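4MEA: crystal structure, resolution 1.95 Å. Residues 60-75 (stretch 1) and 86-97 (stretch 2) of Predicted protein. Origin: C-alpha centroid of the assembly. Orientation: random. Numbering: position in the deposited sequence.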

# COMPACT_ATOMS: atom_id res chain seq x y z
N PRO A 60 -17.66 -25.85 -23.65
CA PRO A 60 -17.22 -24.46 -23.64
C PRO A 60 -16.26 -24.18 -22.49
O PRO A 60 -16.37 -24.78 -21.42
N ILE A 61 -15.31 -23.30 -22.72
CA ILE A 61 -14.41 -22.86 -21.67
C ILE A 61 -14.55 -21.35 -21.55
O ILE A 61 -14.34 -20.62 -22.52
N VAL A 62 -14.93 -20.89 -20.37
CA VAL A 62 -15.08 -19.46 -20.12
C VAL A 62 -13.86 -18.96 -19.34
O VAL A 62 -13.48 -19.55 -18.33
N PHE A 63 -13.23 -17.89 -19.84
CA PHE A 63 -12.00 -17.34 -19.24
C PHE A 63 -12.26 -15.95 -18.70
O PHE A 63 -12.76 -15.08 -19.42
N ILE A 64 -11.89 -15.72 -17.44
CA ILE A 64 -12.12 -14.44 -16.78
C ILE A 64 -10.81 -13.81 -16.27
O ILE A 64 -10.17 -14.34 -15.35
N HIS A 65 -10.44 -12.68 -16.87
CA HIS A 65 -9.20 -11.97 -16.52
C HIS A 65 -9.31 -11.23 -15.19
O HIS A 65 -10.36 -11.23 -14.54
N GLY A 66 -8.22 -10.57 -14.81
CA GLY A 66 -8.20 -9.72 -13.63
C GLY A 66 -7.54 -8.38 -13.87
O GLY A 66 -7.49 -7.89 -15.00
N PHE A 67 -7.00 -7.78 -12.79
CA PHE A 67 -6.43 -6.44 -12.82
C PHE A 67 -5.16 -6.38 -13.66
O PHE A 67 -4.31 -7.26 -13.57
N GLY A 68 -5.05 -5.33 -14.48
CA GLY A 68 -3.93 -5.19 -15.39
C GLY A 68 -4.13 -5.93 -16.71
O GLY A 68 -3.29 -5.84 -17.62
N SER A 69 -5.25 -6.64 -16.82
CA SER A 69 -5.55 -7.43 -18.00
C SER A 69 -6.93 -7.12 -18.57
O SER A 69 -7.69 -6.34 -18.00
N THR A 70 -7.24 -7.74 -19.71
CA THR A 70 -8.60 -7.78 -20.25
C THR A 70 -8.76 -9.19 -20.82
O THR A 70 -7.91 -10.04 -20.59
N TRP A 71 -9.84 -9.43 -21.56
CA TRP A 71 -10.03 -10.70 -22.27
C TRP A 71 -8.73 -11.09 -23.00
O TRP A 71 -8.39 -12.27 -23.11
N LYS A 72 -8.02 -10.08 -23.50
CA LYS A 72 -6.83 -10.26 -24.33
C LYS A 72 -5.78 -11.20 -23.74
O LYS A 72 -5.04 -11.86 -24.47
N MET A 73 -5.73 -11.30 -22.41
CA MET A 73 -4.70 -12.11 -21.77
C MET A 73 -4.88 -13.58 -22.14
O MET A 73 -3.93 -14.36 -22.09
N TRP A 74 -6.09 -13.94 -22.54
CA TRP A 74 -6.39 -15.34 -22.83
C TRP A 74 -6.19 -15.75 -24.30
O TRP A 74 -6.20 -16.93 -24.62
N GLU A 75 -5.97 -14.78 -25.18
CA GLU A 75 -5.98 -15.04 -26.62
C GLU A 75 -5.17 -16.27 -27.09
O GLU A 75 -5.68 -17.09 -27.85
N LYS A 86 -15.62 -24.51 -27.79
CA LYS A 86 -16.11 -23.15 -27.74
C LYS A 86 -15.27 -22.47 -26.65
O LYS A 86 -15.06 -23.04 -25.58
N VAL A 87 -14.73 -21.29 -26.96
CA VAL A 87 -13.92 -20.56 -25.99
C VAL A 87 -14.44 -19.13 -25.87
O VAL A 87 -14.70 -18.47 -26.88
N ILE A 88 -14.61 -18.67 -24.64
CA ILE A 88 -15.25 -17.39 -24.37
C ILE A 88 -14.45 -16.63 -23.33
O ILE A 88 -14.20 -17.15 -22.24
N ALA A 89 -14.02 -15.42 -23.66
CA ALA A 89 -13.30 -14.59 -22.70
C ALA A 89 -14.05 -13.28 -22.53
O ALA A 89 -14.27 -12.54 -23.50
N ILE A 90 -14.47 -13.01 -21.30
CA ILE A 90 -15.31 -11.86 -21.00
C ILE A 90 -14.52 -10.80 -20.24
O ILE A 90 -13.77 -11.12 -19.32
N ASP A 91 -14.70 -9.53 -20.63
CA ASP A 91 -14.17 -8.40 -19.87
C ASP A 91 -14.98 -8.20 -18.59
O ASP A 91 -16.20 -8.05 -18.64
N LEU A 92 -14.30 -8.20 -17.44
CA LEU A 92 -14.98 -7.98 -16.16
C LEU A 92 -15.81 -6.71 -16.18
O LEU A 92 -15.42 -5.72 -16.81
N PRO A 93 -16.94 -6.72 -15.48
CA PRO A 93 -17.75 -5.50 -15.37
C PRO A 93 -16.88 -4.28 -15.07
O PRO A 93 -16.07 -4.30 -14.14
N GLY A 94 -17.03 -3.23 -15.88
CA GLY A 94 -16.28 -2.00 -15.70
C GLY A 94 -14.93 -1.95 -16.40
O GLY A 94 -14.43 -0.87 -16.72
N LEU A 95 -14.34 -3.12 -16.65
CA LEU A 95 -12.99 -3.20 -17.21
C LEU A 95 -12.97 -3.54 -18.70
O LEU A 95 -13.98 -3.95 -19.27
N GLY A 96 -11.81 -3.36 -19.33
CA GLY A 96 -11.70 -3.61 -20.76
C GLY A 96 -12.76 -2.78 -21.47
O GLY A 96 -12.85 -1.57 -21.26
N GLN A 97 -13.58 -3.43 -22.29
CA GLN A 97 -14.65 -2.72 -23.00
C GLN A 97 -16.04 -2.93 -22.38
O GLN A 97 -17.06 -2.55 -22.97

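Strands 61-64 and 87-90 run parallel, and a backbone ladder satisfies the polar groups between them: I61 N donates to K86 O (2.9 Å), I88 N to I61 O (2.9 Å), F63 N to I88 O (2.7 Å) and, more loosely, I90 N to F63 O (3.3 Å). Beyond this last rung the strands spread, and water 1 fills the gap. It donates to F63 O and I90 O, both at 2.8 Å, and accepts from H65 N at 3.0 Å, so F63 O serves two donors.

Side chains alternate across the sheet. V62 (t), I64 (m, m), I88 (m, t) and I90 (m, t) share one face, where V62 CG1 meets I90 CD1 at 4.1 Å and I64 CD1 meets I90 CB at 4.0 Å; I64 CG2 also reaches L92 CD2 at 3.6 Å. On the other face the F63 ring (m) presents its edge to V87, with CE2 4.1 Å from V87 CB. The small side chain of A89 leaves room for two tryptophans: its CB lies 3.8 Å from W71 CB and 4.0 Å from W74 CD1.

Past the strands, side chains take over the polar pairing. H65 adopts the p rotamer, and both its ring nitrogens are used: ND1 donates to G66 O (2.8 Å), leaving NE2 unprotonated to accept from L92 N (2.9 Å). L92 (m, t) points toward stretch 1 and places CG over one face of this imidazole, 4.3 Å from the ring centroid, in a CH-pi contact.

D91 (m) splits its carboxylate. OD1 accepts from W71 N (2.8 Å), at the start of the 3-10 segment, while OD2 accepts from Q97 N (2.8 Å) and is also bonded elsewhere in the structure. Nearby, T70 (p) packs CG2 3.6 Å from G96 CA, and its OG1 accepts from K72 N at 3.2 Å.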

# COMPACT_ATOMS: atom_id res chain seq x y z
CB PRO A 60 -18.52 -23.67 -23.47
CG PRO A 60 -19.59 -24.59 -23.99
CD PRO A 60 -19.13 -25.96 -23.59
CB ILE A 61 -12.95 -23.22 -21.99
CG1 ILE A 61 -12.86 -24.66 -22.48
CG2 ILE A 61 -12.07 -23.00 -20.75
CD1 ILE A 61 -11.50 -25.04 -23.00
CB VAL A 62 -16.40 -19.18 -19.36
CG1 VAL A 62 -16.50 -17.70 -18.96
CG2 VAL A 62 -17.60 -19.61 -20.22
CB PHE A 63 -10.87 -17.22 -20.27
CG PHE A 63 -10.46 -18.52 -20.91
CD1 PHE A 63 -9.46 -19.30 -20.36
CD2 PHE A 63 -11.04 -18.93 -22.10
CE1 PHE A 63 -9.06 -20.49 -20.96
CE2 PHE A 63 -10.65 -20.12 -22.72
CZ PHE A 63 -9.66 -20.90 -22.15
CB ILE A 64 -13.08 -14.61 -15.59
CG1 ILE A 64 -14.38 -15.30 -16.03
CG2 ILE A 64 -13.37 -13.25 -14.95
CD1 ILE A 64 -15.25 -14.45 -16.99
CB HIS A 65 -8.90 -10.95 -17.62
CG HIS A 65 -9.79 -9.74 -17.58
ND1 HIS A 65 -9.49 -8.62 -16.83
CD2 HIS A 65 -10.98 -9.50 -18.16
CE1 HIS A 65 -10.46 -7.73 -16.96
NE2 HIS A 65 -11.37 -8.24 -17.77
CB PHE A 67 -6.12 -5.98 -11.40
CG PHE A 67 -5.55 -4.60 -11.31
CD1 PHE A 67 -6.37 -3.49 -11.45
CD2 PHE A 67 -4.21 -4.41 -11.02
CE1 PHE A 67 -5.86 -2.21 -11.34
CE2 PHE A 67 -3.68 -3.12 -10.92
CZ PHE A 67 -4.51 -2.02 -11.07
CB SER A 69 -5.47 -8.93 -17.68
OG SER A 69 -4.23 -9.28 -17.08
CB THR A 70 -8.83 -6.74 -21.38
OG1 THR A 70 -8.00 -7.05 -22.50
CG2 THR A 70 -8.51 -5.33 -20.89
CB TRP A 71 -11.16 -10.56 -23.31
CG TRP A 71 -10.68 -9.83 -24.51
CD1 TRP A 71 -10.70 -8.49 -24.71
CD2 TRP A 71 -10.03 -10.41 -25.66
NE1 TRP A 71 -10.10 -8.18 -25.92
CE2 TRP A 71 -9.68 -9.34 -26.51
CE3 TRP A 71 -9.70 -11.71 -26.03
CZ2 TRP A 71 -9.02 -9.55 -27.73
CZ3 TRP A 71 -9.05 -11.91 -27.25
CH2 TRP A 71 -8.72 -10.84 -28.07
CB LYS A 72 -6.19 -8.90 -24.64
CG LYS A 72 -4.94 -8.92 -25.53
CD LYS A 72 -5.29 -9.27 -26.98
CE LYS A 72 -4.11 -9.02 -27.90
NZ LYS A 72 -4.50 -9.28 -29.32
CB MET A 73 -4.70 -11.95 -20.24
CG MET A 73 -5.92 -12.54 -19.52
SD MET A 73 -5.58 -12.80 -17.75
CE MET A 73 -4.59 -14.31 -17.78
CB TRP A 74 -7.83 -15.65 -22.41
CG TRP A 74 -8.12 -15.37 -20.95
CD1 TRP A 74 -8.93 -14.39 -20.45
CD2 TRP A 74 -7.61 -16.09 -19.82
NE1 TRP A 74 -8.95 -14.45 -19.07
CE2 TRP A 74 -8.15 -15.49 -18.66
CE3 TRP A 74 -6.76 -17.19 -19.68
CZ2 TRP A 74 -7.86 -15.95 -17.37
CZ3 TRP A 74 -6.48 -17.65 -18.40
CH2 TRP A 74 -7.02 -17.03 -17.26
CB GLU A 75 -5.58 -13.79 -27.42
CG GLU A 75 -5.86 -13.90 -28.92
CD GLU A 75 -5.45 -12.67 -29.71
OE1 GLU A 75 -4.48 -12.00 -29.32
OE2 GLU A 75 -6.13 -12.36 -30.72
CB LYS A 86 -17.58 -23.13 -27.34
CG LYS A 86 -18.19 -21.75 -27.25
CD LYS A 86 -18.43 -21.18 -28.64
CE LYS A 86 -19.31 -19.95 -28.59
NZ LYS A 86 -19.58 -19.43 -29.96
CB VAL A 87 -12.40 -20.57 -26.35
CG1 VAL A 87 -11.82 -21.97 -26.21
CG2 VAL A 87 -12.16 -20.04 -27.78
CB ILE A 88 -16.69 -17.60 -23.84
CG1 ILE A 88 -17.52 -18.39 -24.85
CG2 ILE A 88 -17.34 -16.26 -23.52
CD1 ILE A 88 -18.78 -19.00 -24.26
CB ALA A 89 -11.86 -14.34 -23.16
CB ILE A 90 -16.52 -12.29 -20.13
CG1 ILE A 90 -17.30 -13.42 -20.81
CG2 ILE A 90 -17.41 -11.09 -19.81
CD1 ILE A 90 -18.30 -14.12 -19.89
CB ASP A 91 -14.23 -7.12 -20.70
CG ASP A 91 -13.16 -7.05 -21.76
OD1 ASP A 91 -12.20 -7.85 -21.68
OD2 ASP A 91 -13.26 -6.18 -22.67
CB LEU A 92 -13.97 -7.88 -15.01
CG LEU A 92 -13.40 -9.17 -14.42
CD1 LEU A 92 -12.32 -8.86 -13.38
CD2 LEU A 92 -14.53 -10.01 -13.81
CB PRO A 93 -18.68 -5.81 -14.20
CG PRO A 93 -18.84 -7.31 -14.24
CD PRO A 93 -17.48 -7.82 -14.66
CB LEU A 95 -12.16 -4.23 -16.43
CG LEU A 95 -12.12 -3.94 -14.92
CD1 LEU A 95 -11.19 -4.90 -14.20
CD2 LEU A 95 -11.71 -2.49 -14.68
CB GLN A 97 -14.64 -3.08 -24.49
CG GLN A 97 -13.35 -2.64 -25.16
CD GLN A 97 -13.23 -3.13 -26.58
OE1 GLN A 97 -13.80 -2.54 -27.51
NE2 GLN A 97 -12.49 -4.22 -26.77
O HOH W 1 -11.48 -12.62 -19.69